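Tyrosinase (Burkholderia thailandensis, PDB 5ZRD) is a dicopper tyrosinase that probably hydroxylates monophenols to catechols and oxidises these further, working efficiently at acidic pH. Local coordinates at residues A[166-172]-A[184-188]; A[176-180]-A[312-316]; A[237-241]-A[275-280]; A[281-287]-A[300-305]; A[436-440]-A[466-471]. All coordinates share one frame; numbering follows the deposited sequence.

Contact 1: residues A[166-172]-A[184-188]; sequences GNIYEKP and GLVGT
K171 arches over V186 at about a right angle, its CG resting 3.7 Å from V186 CG2. Bends at chi2, chi3 and chi4 curl the lysine so that NZ donates to G184 O at 2.8 Å. The ammonium sits well above the carbonyl plane, 49° out of it, and also forms a salt bridge with D303. P172 crosses the same V186 methyl at a similar angle, with CD 3.9 Å from CG2. At the other end I168 and T188 lie side by side and point the same way, their CG2 methyls 3.8 Å apart. The residues N167 to E170 form a type I beta turn that leaves the end of strand 165-167, and G187 lies close against it, its CA 3.2 Å from N167 O in a CA-H...O contact. That strand pairs antiparallel with a strand of the second subunit. T188 is the N-cap of helix 189-200, its OG1 accepting from A191 N. L185 brings CD1 to within 3.6 Å of I168 O. One water is held three ways: it donates to I168 O and E170 O and accepts from V186 N; a second links E170 OE2 to G187 O, while E170 OE1 accepts from D160 N.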
# COMPACT_ATOMS: atom_id res chain seq x y z
N GLY A 166 21.49 1.60 2.73
CA GLY A 166 22.13 1.28 4.03
C GLY A 166 21.37 1.93 5.18
O GLY A 166 20.83 3.02 4.99
N ASN A 167 21.28 1.31 6.36
CA ASN A 167 20.59 2.05 7.43
C ASN A 167 21.20 1.69 8.79
O ASN A 167 22.07 0.81 8.88
CB ASN A 167 19.09 1.80 7.34
CG ASN A 167 18.81 0.35 7.62
OD1 ASN A 167 19.38 -0.16 8.56
ND2 ASN A 167 18.05 -0.33 6.79
N ILE A 168 20.71 2.33 9.86
CA ILE A 168 21.39 2.27 11.14
C ILE A 168 21.08 0.93 11.82
O ILE A 168 21.75 0.57 12.80
CB ILE A 168 21.08 3.48 12.04
CG1 ILE A 168 19.60 3.64 12.34
CG2 ILE A 168 21.67 4.77 11.46
CD1 ILE A 168 19.30 4.73 13.30
N TYR A 169 20.12 0.17 11.28
CA TYR A 169 19.98 -1.21 11.73
C TYR A 169 21.21 -2.04 11.37
O TYR A 169 21.50 -3.01 12.05
CB TYR A 169 18.78 -1.92 11.10
CG TYR A 169 17.44 -1.32 11.36
CD1 TYR A 169 17.21 -0.47 12.44
CD2 TYR A 169 16.36 -1.63 10.54
CE1 TYR A 169 15.96 0.09 12.67
CE2 TYR A 169 15.10 -1.08 10.76
CZ TYR A 169 14.90 -0.23 11.84
OH TYR A 169 13.68 0.35 12.07
N GLU A 170 21.92 -1.67 10.29
CA GLU A 170 22.85 -2.59 9.61
C GLU A 170 24.22 -2.53 10.25
O GLU A 170 24.66 -1.44 10.69
CB GLU A 170 22.90 -2.28 8.11
CG GLU A 170 21.56 -2.51 7.44
CD GLU A 170 21.61 -2.50 5.94
OE1 GLU A 170 20.87 -3.27 5.31
OE2 GLU A 170 22.37 -1.68 5.43
N LYS A 171 24.85 -3.71 10.30
CA LYS A 171 26.16 -3.86 10.89
C LYS A 171 26.92 -4.93 10.12
O LYS A 171 26.39 -6.03 9.90
CB LYS A 171 25.99 -4.17 12.38
CG LYS A 171 25.99 -2.93 13.25
CD LYS A 171 25.14 -2.94 14.49
CE LYS A 171 25.95 -2.87 15.75
NZ LYS A 171 25.48 -1.85 16.72
N PRO A 172 28.17 -4.62 9.70
CA PRO A 172 28.89 -5.54 8.82
C PRO A 172 29.38 -6.82 9.49
O PRO A 172 29.54 -6.87 10.73
CB PRO A 172 30.16 -4.76 8.41
CG PRO A 172 30.48 -3.94 9.64
CD PRO A 172 29.09 -3.52 10.10
N GLY A 184 28.87 1.85 18.74
CA GLY A 184 28.91 0.93 17.59
C GLY A 184 27.76 1.09 16.62
O GLY A 184 27.36 0.13 16.01
N LEU A 185 27.28 2.29 16.39
CA LEU A 185 26.24 2.50 15.38
C LEU A 185 26.95 2.91 14.07
O LEU A 185 27.63 3.92 14.06
CB LEU A 185 25.27 3.58 15.89
CG LEU A 185 23.93 3.66 15.19
CD1 LEU A 185 23.00 2.50 15.59
CD2 LEU A 185 23.27 5.00 15.49
N VAL A 186 26.84 2.11 13.02
CA VAL A 186 27.78 2.19 11.88
C VAL A 186 27.09 2.03 10.50
O VAL A 186 27.78 1.96 9.47
CB VAL A 186 28.90 1.14 12.06
CG1 VAL A 186 29.77 1.46 13.24
CG2 VAL A 186 28.39 -0.28 12.18
N GLY A 187 25.76 1.98 10.42
CA GLY A 187 25.13 1.54 9.19
C GLY A 187 24.90 2.65 8.17
O GLY A 187 24.53 2.37 7.06
N THR A 188 25.06 3.91 8.56
CA THR A 188 25.09 5.00 7.63
C THR A 188 26.45 5.71 7.72
O THR A 188 27.18 5.57 8.71
CB THR A 188 23.99 6.04 7.86
OG1 THR A 188 24.28 6.65 9.10
CG2 THR A 188 22.59 5.46 7.88
O HOH W 1 24.39 0.43 12.68
O HOH W 2 24.64 -0.26 5.94

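Contact 2: residues A[176-180]-A[312-316]; sequences VTVRY and MDPIF
R179 grips D313 side-on, using NE and NH2 for one carboxylate oxygen each: NE donates to D313 OD2 at 3.0 Å and NH2 to D313 OD1 at 2.8 Å. Both oxygens offer their syn lone pairs, and the guanidinium and carboxylate planes lie only 10° apart, so the salt bridge is nearly flat and both bonds are close to straight. One face of the guanidinium is covered by I315, whose CD1 stands 4.0 Å above its centre while CB comes 3.6 Å from NH2. R179 reaches this place with its chain extended from CG to NE. The carboxylate is held in turn by the main chain two residues on: with CG anti to the D313 N (chi1 -175°), OD1 also accepts from I315 N at 2.9 Å, from above the carboxylate plane, a capping bond for the turn leading into helix 315-334. OD2 takes bonds from two waters, one of them weak; the other water joins it to V178 O. Beside the pair, T177 CG2 packs 3.8 Å from M312 CB, while T177 OG1 is bonded to F152 N. Further out, L133 O and L149 O accept from NH1 and NH2 of R179, which helps to fix the guanidinium. The salt bridge thus ties the loop before helix 189-200 to the start of helix 315-334, which carries F316 of the oxygen pocket, with V284 of helix 274-285 touching both R179 and I315.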
# COMPACT_ATOMS: atom_id res chain seq x y z
N VAL A 176 32.21 -5.93 16.10
CA VAL A 176 32.36 -6.44 17.48
C VAL A 176 31.49 -5.59 18.42
O VAL A 176 31.42 -4.36 18.33
CB VAL A 176 33.85 -6.51 17.91
CG1 VAL A 176 34.63 -5.28 17.51
CG2 VAL A 176 34.08 -6.77 19.39
N THR A 177 30.80 -6.26 19.35
CA THR A 177 29.85 -5.55 20.18
C THR A 177 30.65 -4.64 21.08
O THR A 177 31.79 -5.03 21.42
CB THR A 177 28.94 -6.50 20.96
OG1 THR A 177 29.72 -7.38 21.77
CG2 THR A 177 28.06 -7.34 20.07
N VAL A 178 30.07 -3.49 21.44
CA VAL A 178 30.70 -2.59 22.39
C VAL A 178 29.73 -2.16 23.48
O VAL A 178 28.56 -2.10 23.29
CB VAL A 178 31.27 -1.33 21.68
CG1 VAL A 178 32.28 -1.74 20.63
CG2 VAL A 178 30.19 -0.44 21.07
N ARG A 179 30.34 -1.80 24.60
CA ARG A 179 29.72 -1.26 25.78
C ARG A 179 30.23 0.16 25.99
O ARG A 179 31.21 0.58 25.35
CB ARG A 179 30.10 -2.14 26.97
CG ARG A 179 29.51 -3.55 26.92
CD ARG A 179 30.25 -4.52 27.81
NE ARG A 179 29.78 -5.89 27.59
CZ ARG A 179 30.40 -6.95 28.07
NH1 ARG A 179 31.37 -6.77 28.95
NH2 ARG A 179 30.09 -8.17 27.66
N TYR A 180 29.53 0.90 26.83
CA TYR A 180 30.00 2.16 27.33
C TYR A 180 31.49 2.00 27.67
O TYR A 180 31.83 1.02 28.30
CB TYR A 180 29.18 2.52 28.56
CG TYR A 180 29.57 3.75 29.32
CD1 TYR A 180 30.54 3.70 30.32
CD2 TYR A 180 28.92 4.95 29.10
CE1 TYR A 180 30.90 4.84 31.03
CE2 TYR A 180 29.26 6.10 29.81
CZ TYR A 180 30.25 6.03 30.79
OH TYR A 180 30.52 7.14 31.54
N MET A 312 23.12 -9.35 21.12
CA MET A 312 24.39 -9.86 20.57
C MET A 312 25.51 -9.66 21.58
O MET A 312 26.58 -10.17 21.38
CB MET A 312 24.79 -9.15 19.27
CG MET A 312 23.83 -9.36 18.13
SD MET A 312 23.67 -11.11 17.69
CE MET A 312 22.43 -11.05 16.41
N ASP A 313 25.29 -8.92 22.65
CA ASP A 313 26.31 -8.79 23.69
C ASP A 313 26.10 -9.87 24.75
O ASP A 313 25.09 -9.86 25.42
CB ASP A 313 26.25 -7.43 24.33
CG ASP A 313 27.36 -7.19 25.32
OD1 ASP A 313 27.88 -8.18 25.94
OD2 ASP A 313 27.71 -5.99 25.45
N PRO A 314 27.08 -10.76 24.95
CA PRO A 314 26.95 -11.86 25.93
C PRO A 314 26.45 -11.42 27.32
O PRO A 314 25.78 -12.24 27.99
CB PRO A 314 28.37 -12.45 26.05
CG PRO A 314 28.98 -12.18 24.69
CD PRO A 314 28.40 -10.84 24.29
N ILE A 315 26.74 -10.16 27.71
CA ILE A 315 26.36 -9.66 29.04
C ILE A 315 24.84 -9.58 29.11
O ILE A 315 24.28 -9.59 30.22
CB ILE A 315 26.99 -8.30 29.39
CG1 ILE A 315 27.00 -8.06 30.90
CG2 ILE A 315 26.30 -7.13 28.73
CD1 ILE A 315 27.98 -6.99 31.33
N PHE A 316 24.19 -9.42 27.97
CA PHE A 316 22.72 -9.46 27.96
C PHE A 316 22.19 -10.64 28.79
O PHE A 316 21.27 -10.47 29.55
CB PHE A 316 22.18 -9.58 26.55
CG PHE A 316 20.68 -9.63 26.47
CD1 PHE A 316 20.00 -10.83 26.63
CD2 PHE A 316 19.94 -8.49 26.19
CE1 PHE A 316 18.63 -10.86 26.55
CE2 PHE A 316 18.56 -8.52 26.12
CZ PHE A 316 17.91 -9.71 26.31
O HOH W 3 30.37 -6.09 23.91
O HOH W 4 26.68 -3.46 24.59

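Contact 3: residues A[237-241]-A[275-280]; sequences VYAKY and SPHNDI. With CU (copper (II) ion), chain K.
K240 reaches across to helix 274-285, crossing D279 at about a right angle: CB meets P276 CB at 4.0 Å, CD passes 3.5 Å from D279 OD2, CE stays near both that oxygen and S275 OG, and NZ ends near S275 OG. CG leaves on the side of the backbone N (chi1 -83°), and bends at chi2 and chi4 shape the rest. Its ammonium is 5.5 Å from D279 OD2, too far for a salt bridge, though the opposite charges probably attract weakly; D279 itself accepts from S465 and H463. One turn earlier, V237 sends CG2 to D279 CB at 3.4 Å and CG1 towards I280 CD1. The two helices run nearly antiparallel, the axes of the two short segments coming within 9.1 Å, their directions 153° apart, within the helical core that houses the copper pair of tyrosinases. Y241 lies over P276: CB of the proline stands almost above the ring centre, 3.6 Å from the centroid and 13° off the normal, a CH-pi contact over one face, with P276 CG next to CD1. The phenol oxygen is bonded to E119. H277, whose CB turns away from helix 237-244, directs its imidazole to the opposite side, where NE2 binds a copper ion at 2.1 Å that H281 and H320 also bind. Its ND1 is bonded to E274 O, a second-shell hold on the ring, and it makes a weak bond to N278 OD1.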
# COMPACT_ATOMS: atom_id res chain seq x y z
N VAL A 237 19.55 2.37 41.06
CA VAL A 237 19.02 1.13 40.54
C VAL A 237 18.87 0.13 41.69
O VAL A 237 17.98 -0.70 41.63
CB VAL A 237 19.90 0.53 39.43
CG1 VAL A 237 19.29 -0.76 38.90
CG2 VAL A 237 20.10 1.55 38.31
N TYR A 238 19.69 0.24 42.72
CA TYR A 238 19.56 -0.66 43.84
C TYR A 238 18.17 -0.52 44.49
O TYR A 238 17.40 -1.53 44.65
CB TYR A 238 20.68 -0.42 44.85
CG TYR A 238 20.60 -1.26 46.10
CD1 TYR A 238 19.81 -0.88 47.18
CD2 TYR A 238 21.31 -2.45 46.20
CE1 TYR A 238 19.75 -1.66 48.33
CE2 TYR A 238 21.25 -3.24 47.34
CZ TYR A 238 20.48 -2.84 48.41
OH TYR A 238 20.43 -3.63 49.52
N ALA A 239 17.86 0.72 44.85
CA ALA A 239 16.53 1.05 45.38
C ALA A 239 15.42 0.60 44.42
O ALA A 239 14.37 0.18 44.88
CB ALA A 239 16.41 2.54 45.62
N LYS A 240 15.60 0.82 43.11
CA LYS A 240 14.52 0.51 42.19
C LYS A 240 14.26 -1.02 42.15
O LYS A 240 13.13 -1.45 42.08
CB LYS A 240 14.86 1.06 40.80
CG LYS A 240 14.54 2.53 40.57
CD LYS A 240 14.19 2.79 39.11
CE LYS A 240 13.87 4.24 38.78
NZ LYS A 240 12.43 4.54 39.01
N TYR A 241 15.32 -1.84 42.24
CA TYR A 241 15.17 -3.31 42.29
C TYR A 241 14.48 -3.74 43.59
O TYR A 241 13.60 -4.60 43.56
CB TYR A 241 16.53 -3.97 42.14
CG TYR A 241 16.94 -4.40 40.75
CD1 TYR A 241 16.07 -5.10 39.92
CD2 TYR A 241 18.25 -4.23 40.32
CE1 TYR A 241 16.46 -5.52 38.66
CE2 TYR A 241 18.65 -4.67 39.07
CZ TYR A 241 17.76 -5.33 38.24
OH TYR A 241 18.15 -5.80 37.01
N SER A 275 11.78 -1.80 34.93
CA SER A 275 12.32 -0.45 35.10
C SER A 275 13.81 -0.50 35.44
O SER A 275 14.62 0.01 34.69
CB SER A 275 11.48 0.32 36.11
OG SER A 275 11.84 1.69 36.15
N PRO A 276 14.18 -1.09 36.57
CA PRO A 276 15.59 -1.21 36.90
C PRO A 276 16.37 -1.98 35.84
O PRO A 276 17.56 -1.68 35.60
CB PRO A 276 15.62 -1.97 38.24
CG PRO A 276 14.22 -2.53 38.37
CD PRO A 276 13.38 -1.46 37.72
N HIS A 277 15.69 -2.93 35.20
CA HIS A 277 16.21 -3.66 34.03
C HIS A 277 16.63 -2.67 32.94
O HIS A 277 17.76 -2.71 32.48
CB HIS A 277 15.20 -4.69 33.52
CG HIS A 277 15.25 -4.90 32.04
ND1 HIS A 277 14.57 -4.08 31.16
CD2 HIS A 277 15.83 -5.85 31.28
CE1 HIS A 277 14.75 -4.51 29.91
NE2 HIS A 277 15.50 -5.60 29.96
N ASN A 278 15.70 -1.81 32.54
CA ASN A 278 15.96 -0.73 31.61
C ASN A 278 17.23 0.04 32.03
O ASN A 278 18.10 0.30 31.17
CB ASN A 278 14.75 0.19 31.48
CG ASN A 278 13.63 -0.42 30.68
OD1 ASN A 278 13.72 -1.57 30.25
ND2 ASN A 278 12.56 0.33 30.49
N ASP A 279 17.36 0.37 33.31
CA ASP A 279 18.52 1.14 33.79
C ASP A 279 19.85 0.47 33.44
O ASP A 279 20.79 1.14 33.01
CB ASP A 279 18.47 1.38 35.31
CG ASP A 279 17.24 2.20 35.75
OD1 ASP A 279 16.64 2.95 34.93
OD2 ASP A 279 16.89 2.10 36.94
N ILE A 280 19.91 -0.85 33.62
CA ILE A 280 21.16 -1.57 33.51
C ILE A 280 21.53 -1.58 32.03
O ILE A 280 22.67 -1.41 31.69
CB ILE A 280 21.07 -2.99 34.13
CG1 ILE A 280 20.99 -2.98 35.66
CG2 ILE A 280 22.21 -3.87 33.69
CD1 ILE A 280 22.14 -2.28 36.38
CU CU K . 16.91 -6.68 28.77

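Contact 4: residues A[281-287]-A[300-305]; sequences HLAVGGF and ANGDMG. With CU (copper (II) ion), chain K.
H281 and M304 cross at about a right angle, and the methionine meets the imidazole twice, once with its backbone and once with its tip. M304 O lies at the ring edge, in the ring plane, and accepts from H281 ND1 at 2.9 Å; the donor is in the carbonyl plane. M304 CE sits over one face, 3.7 Å from the ring centroid and 16° off the normal, a CH-pi contact displaced toward ND1 and CE1. Three turns of the same sign curl the methionine back so that its methyl reaches this face, with SD oblique to the ring. H281 has CG beside its own backbone N (chi1 -86°), and the edge bond to M304 O limits how the ring can rotate. V284 CG1 packs on M304 CG at 3.9 Å, and L282 turns CD2 to G305 O at 3.4 Å. Glycines let the backbones close up: G285 CA stands 3.5 Å from G305 N, leaving no room for a CB, and G286, at positive phi, ends helix 274-285 in a Schellman motif. G285 O takes a weak bond from G302 N; R510 donates both to this oxygen and to A300 O, which probably eases the closeness of the two carbonyls. With ND1 fixed by a carbonyl, NE2 of H281 binds copper at 2.0 Å, beside H277 and H320: a histidine-ligated copper centre of the tyrosinase type, with M304 part of its second shell.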
# COMPACT_ATOMS: atom_id res chain seq x y z
N HIS A 281 20.57 -1.81 31.15
CA HIS A 281 20.80 -1.67 29.75
C HIS A 281 21.38 -0.29 29.43
O HIS A 281 22.27 -0.19 28.63
CB HIS A 281 19.48 -1.84 29.00
CG HIS A 281 19.13 -3.26 28.68
ND1 HIS A 281 19.38 -3.81 27.44
CD2 HIS A 281 18.48 -4.20 29.40
CE1 HIS A 281 18.88 -5.03 27.41
NE2 HIS A 281 18.37 -5.32 28.63
N LEU A 282 20.83 0.80 29.96
CA LEU A 282 21.31 2.09 29.54
C LEU A 282 22.71 2.36 30.11
O LEU A 282 23.54 2.96 29.47
CB LEU A 282 20.33 3.19 29.96
CG LEU A 282 18.93 3.13 29.35
CD1 LEU A 282 18.27 4.50 29.35
CD2 LEU A 282 18.91 2.54 27.95
N ALA A 283 22.97 1.95 31.34
CA ALA A 283 24.28 2.17 31.95
C ALA A 283 25.37 1.42 31.17
O ALA A 283 26.37 2.00 30.71
CB ALA A 283 24.24 1.72 33.39
N VAL A 284 25.15 0.13 30.99
CA VAL A 284 26.08 -0.71 30.25
C VAL A 284 26.13 -0.29 28.77
O VAL A 284 27.17 -0.42 28.13
CB VAL A 284 25.68 -2.18 30.39
CG1 VAL A 284 26.43 -3.04 29.40
CG2 VAL A 284 25.89 -2.67 31.81
N GLY A 285 25.02 0.18 28.22
CA GLY A 285 24.90 0.42 26.75
C GLY A 285 25.08 1.89 26.31
O GLY A 285 24.80 2.19 25.14
N GLY A 286 25.50 2.79 27.21
CA GLY A 286 26.11 4.07 26.79
C GLY A 286 25.65 5.34 27.50
O GLY A 286 26.12 6.44 27.13
N PHE A 287 24.75 5.27 28.49
CA PHE A 287 24.31 6.47 29.22
C PHE A 287 25.08 6.63 30.55
O PHE A 287 25.05 5.75 31.46
CB PHE A 287 22.81 6.38 29.50
CG PHE A 287 21.97 6.45 28.26
CD1 PHE A 287 21.87 5.35 27.42
CD2 PHE A 287 21.29 7.60 27.92
CE1 PHE A 287 21.12 5.41 26.26
CE2 PHE A 287 20.51 7.65 26.78
CZ PHE A 287 20.43 6.55 25.95
N ALA A 300 27.65 7.44 23.27
CA ALA A 300 28.10 6.03 23.34
C ALA A 300 26.97 5.07 22.93
O ALA A 300 26.17 4.62 23.74
CB ALA A 300 28.65 5.71 24.70
N ASN A 301 26.90 4.75 21.66
CA ASN A 301 25.78 3.98 21.13
C ASN A 301 26.12 2.48 21.19
O ASN A 301 26.25 1.78 20.16
CB ASN A 301 25.43 4.41 19.71
CG ASN A 301 24.77 5.76 19.62
OD1 ASN A 301 24.00 6.18 20.50
ND2 ASN A 301 24.96 6.42 18.49
N GLY A 302 26.24 1.99 22.40
CA GLY A 302 26.59 0.60 22.65
C GLY A 302 25.44 -0.35 22.37
O GLY A 302 24.28 0.04 22.34
N ASP A 303 25.75 -1.61 22.13
CA ASP A 303 24.72 -2.51 21.68
C ASP A 303 23.61 -2.69 22.72
O ASP A 303 22.45 -2.69 22.36
CB ASP A 303 25.32 -3.84 21.22
CG ASP A 303 26.13 -3.69 19.96
OD1 ASP A 303 27.33 -3.37 20.10
OD2 ASP A 303 25.58 -3.86 18.83
N MET A 304 23.98 -2.75 24.00
CA MET A 304 23.03 -2.97 25.11
C MET A 304 22.06 -1.79 25.29
O MET A 304 21.07 -1.93 25.99
CB MET A 304 23.81 -3.19 26.42
CG MET A 304 24.25 -4.62 26.64
SD MET A 304 22.90 -5.76 27.00
CE MET A 304 22.39 -5.21 28.62
N GLY A 305 22.32 -0.64 24.68
CA GLY A 305 21.60 0.60 24.97
C GLY A 305 20.24 0.71 24.32
O GLY A 305 19.49 1.59 24.69
CU CU K . 16.91 -6.68 28.77
O HOH W 5 27.64 8.41 26.01

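Contact 5: residues A[436-440]-A[466-471]; sequences QIQGS and ILSRWN
Q438 starts with CG anti to its backbone N (chi1 -162°) and then bends at chi2, which folds its amide against the main chain of N471. S440 instead has OG beside its own N, aimed at S468. The Q438 amide makes a two-bond clasp: OE1 accepts from N471 N at 2.6 Å, and NE2 donates to N471 O at 2.7 Å. Both bonds are on lone pairs in the carbonyl planes, much as a peptide group of a paired strand would bond. The same OE1 lies at the edge of the W470 indole, 3.9 Å from CE3, with the amide and ring planes 47° apart. G439 CA comes near the rim of that ring, 4.0 Å from W470 CE3, and G439 N gives a weak bond to R469 O. S440 OG receives an almost straight bond from S468 N (2.9 Å, 175°) and is also bonded to G305 O. A water joins G439 O to S468 OG. These loops flank strands 441-450 and 456-466, which are neighbours in the mixed sheet, and L467, whose CD1 lies 3.7 Å from S440 OG, belongs to the oxygen pocket. The chemistry is that of side chains standing in for strand pairing: Q438 and S440 satisfy backbone groups beyond the regular sheet, which probably helps to hold the loop that carries L467.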
# COMPACT_ATOMS: atom_id res chain seq x y z
N GLN A 436 9.03 12.35 19.02
CA GLN A 436 9.44 11.89 17.67
C GLN A 436 10.91 11.44 17.70
O GLN A 436 11.76 12.02 17.02
CB GLN A 436 9.22 13.01 16.64
CG GLN A 436 8.08 12.71 15.67
CD GLN A 436 7.36 13.96 15.22
OE1 GLN A 436 7.34 14.29 14.04
NE2 GLN A 436 6.76 14.65 16.17
N ILE A 437 11.16 10.34 18.42
CA ILE A 437 12.45 10.09 19.07
C ILE A 437 13.17 8.85 18.47
O ILE A 437 12.57 7.83 18.10
CB ILE A 437 12.24 9.99 20.59
CG1 ILE A 437 13.55 9.83 21.37
CG2 ILE A 437 11.23 8.90 20.93
CD1 ILE A 437 14.36 11.10 21.50
N GLN A 438 14.49 8.98 18.42
CA GLN A 438 15.42 8.02 17.91
C GLN A 438 16.18 7.43 19.12
O GLN A 438 16.94 8.15 19.79
CB GLN A 438 16.30 8.80 16.92
CG GLN A 438 17.13 8.02 15.90
CD GLN A 438 16.36 6.98 15.12
OE1 GLN A 438 16.01 5.93 15.65
NE2 GLN A 438 16.13 7.25 13.84
N GLY A 439 15.95 6.17 19.47
CA GLY A 439 16.77 5.52 20.49
C GLY A 439 16.28 5.73 21.92
O GLY A 439 15.31 6.43 22.18
N SER A 440 17.01 5.15 22.87
CA SER A 440 16.66 5.16 24.29
C SER A 440 16.88 6.56 24.88
O SER A 440 17.58 7.37 24.25
CB SER A 440 17.48 4.13 25.05
OG SER A 440 17.27 2.82 24.53
N ILE A 466 13.81 5.00 29.62
CA ILE A 466 13.02 4.45 28.51
C ILE A 466 13.97 3.71 27.56
O ILE A 466 14.69 4.30 26.72
CB ILE A 466 12.21 5.54 27.79
CG1 ILE A 466 11.26 6.32 28.72
CG2 ILE A 466 11.40 4.93 26.66
CD1 ILE A 466 11.94 7.34 29.59
N LEU A 467 14.02 2.40 27.74
CA LEU A 467 14.76 1.54 26.83
C LEU A 467 13.94 1.43 25.56
O LEU A 467 12.81 0.96 25.63
CB LEU A 467 14.91 0.16 27.44
CG LEU A 467 15.62 -0.89 26.59
CD1 LEU A 467 17.05 -0.47 26.29
CD2 LEU A 467 15.61 -2.23 27.32
N SER A 468 14.48 1.92 24.47
CA SER A 468 13.72 1.92 23.26
C SER A 468 14.56 1.29 22.14
O SER A 468 15.31 0.34 22.39
CB SER A 468 13.24 3.31 22.95
OG SER A 468 12.40 3.30 21.80
N ARG A 469 14.49 1.83 20.95
CA ARG A 469 14.98 1.15 19.76
C ARG A 469 15.49 2.20 18.77
O ARG A 469 15.00 3.35 18.79
CB ARG A 469 13.80 0.38 19.16
CG ARG A 469 12.63 1.30 18.86
CD ARG A 469 11.53 0.69 18.02
NE ARG A 469 12.10 0.45 16.71
CZ ARG A 469 11.49 -0.18 15.72
NH1 ARG A 469 12.11 -0.33 14.56
NH2 ARG A 469 10.26 -0.64 15.91
N TRP A 470 16.45 1.86 17.92
CA TRP A 470 16.71 2.70 16.76
C TRP A 470 15.58 2.51 15.76
O TRP A 470 15.11 1.40 15.62
CB TRP A 470 18.04 2.31 16.12
CG TRP A 470 19.21 2.43 17.04
CD1 TRP A 470 19.98 1.42 17.51
CD2 TRP A 470 19.73 3.65 17.60
NE1 TRP A 470 20.96 1.92 18.33
CE2 TRP A 470 20.83 3.28 18.40
CE3 TRP A 470 19.38 5.00 17.48
CZ2 TRP A 470 21.60 4.23 19.09
CZ3 TRP A 470 20.15 5.93 18.15
CH2 TRP A 470 21.25 5.55 18.93
N ASN A 471 15.21 3.58 15.05
CA ASN A 471 14.16 3.53 14.02
C ASN A 471 14.65 4.02 12.66
O ASN A 471 15.29 5.07 12.55
CB ASN A 471 13.00 4.47 14.32
CG ASN A 471 11.94 3.80 15.16
OD1 ASN A 471 11.69 4.24 16.28
ND2 ASN A 471 11.33 2.76 14.62
O HOH W 6 12.94 5.91 20.96

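How the contacts relate
Contacts 2, 3 and 4 are buried around the dicopper centre; contact 1 is also buried but lies away from the annotated sites, and contact 5 is partly buried. Contacts 3 and 4 share helix 274-285 and a copper ion, yet the first is mostly apolar helix packing and the second joins a histidine–methionine contact to close backbone fitting around glycines. Contact 2 relies on a flat salt bridge, contact 5 on amide and hydroxyl bonds to main chain, and contact 1 on water and a lysine. D303 of contact 4 joins it to K171 of contact 1 and V178 of contact 2. Contacts 1 and 5 both reach the second subunit, while L467 of contact 5 touches H277 of contact 3.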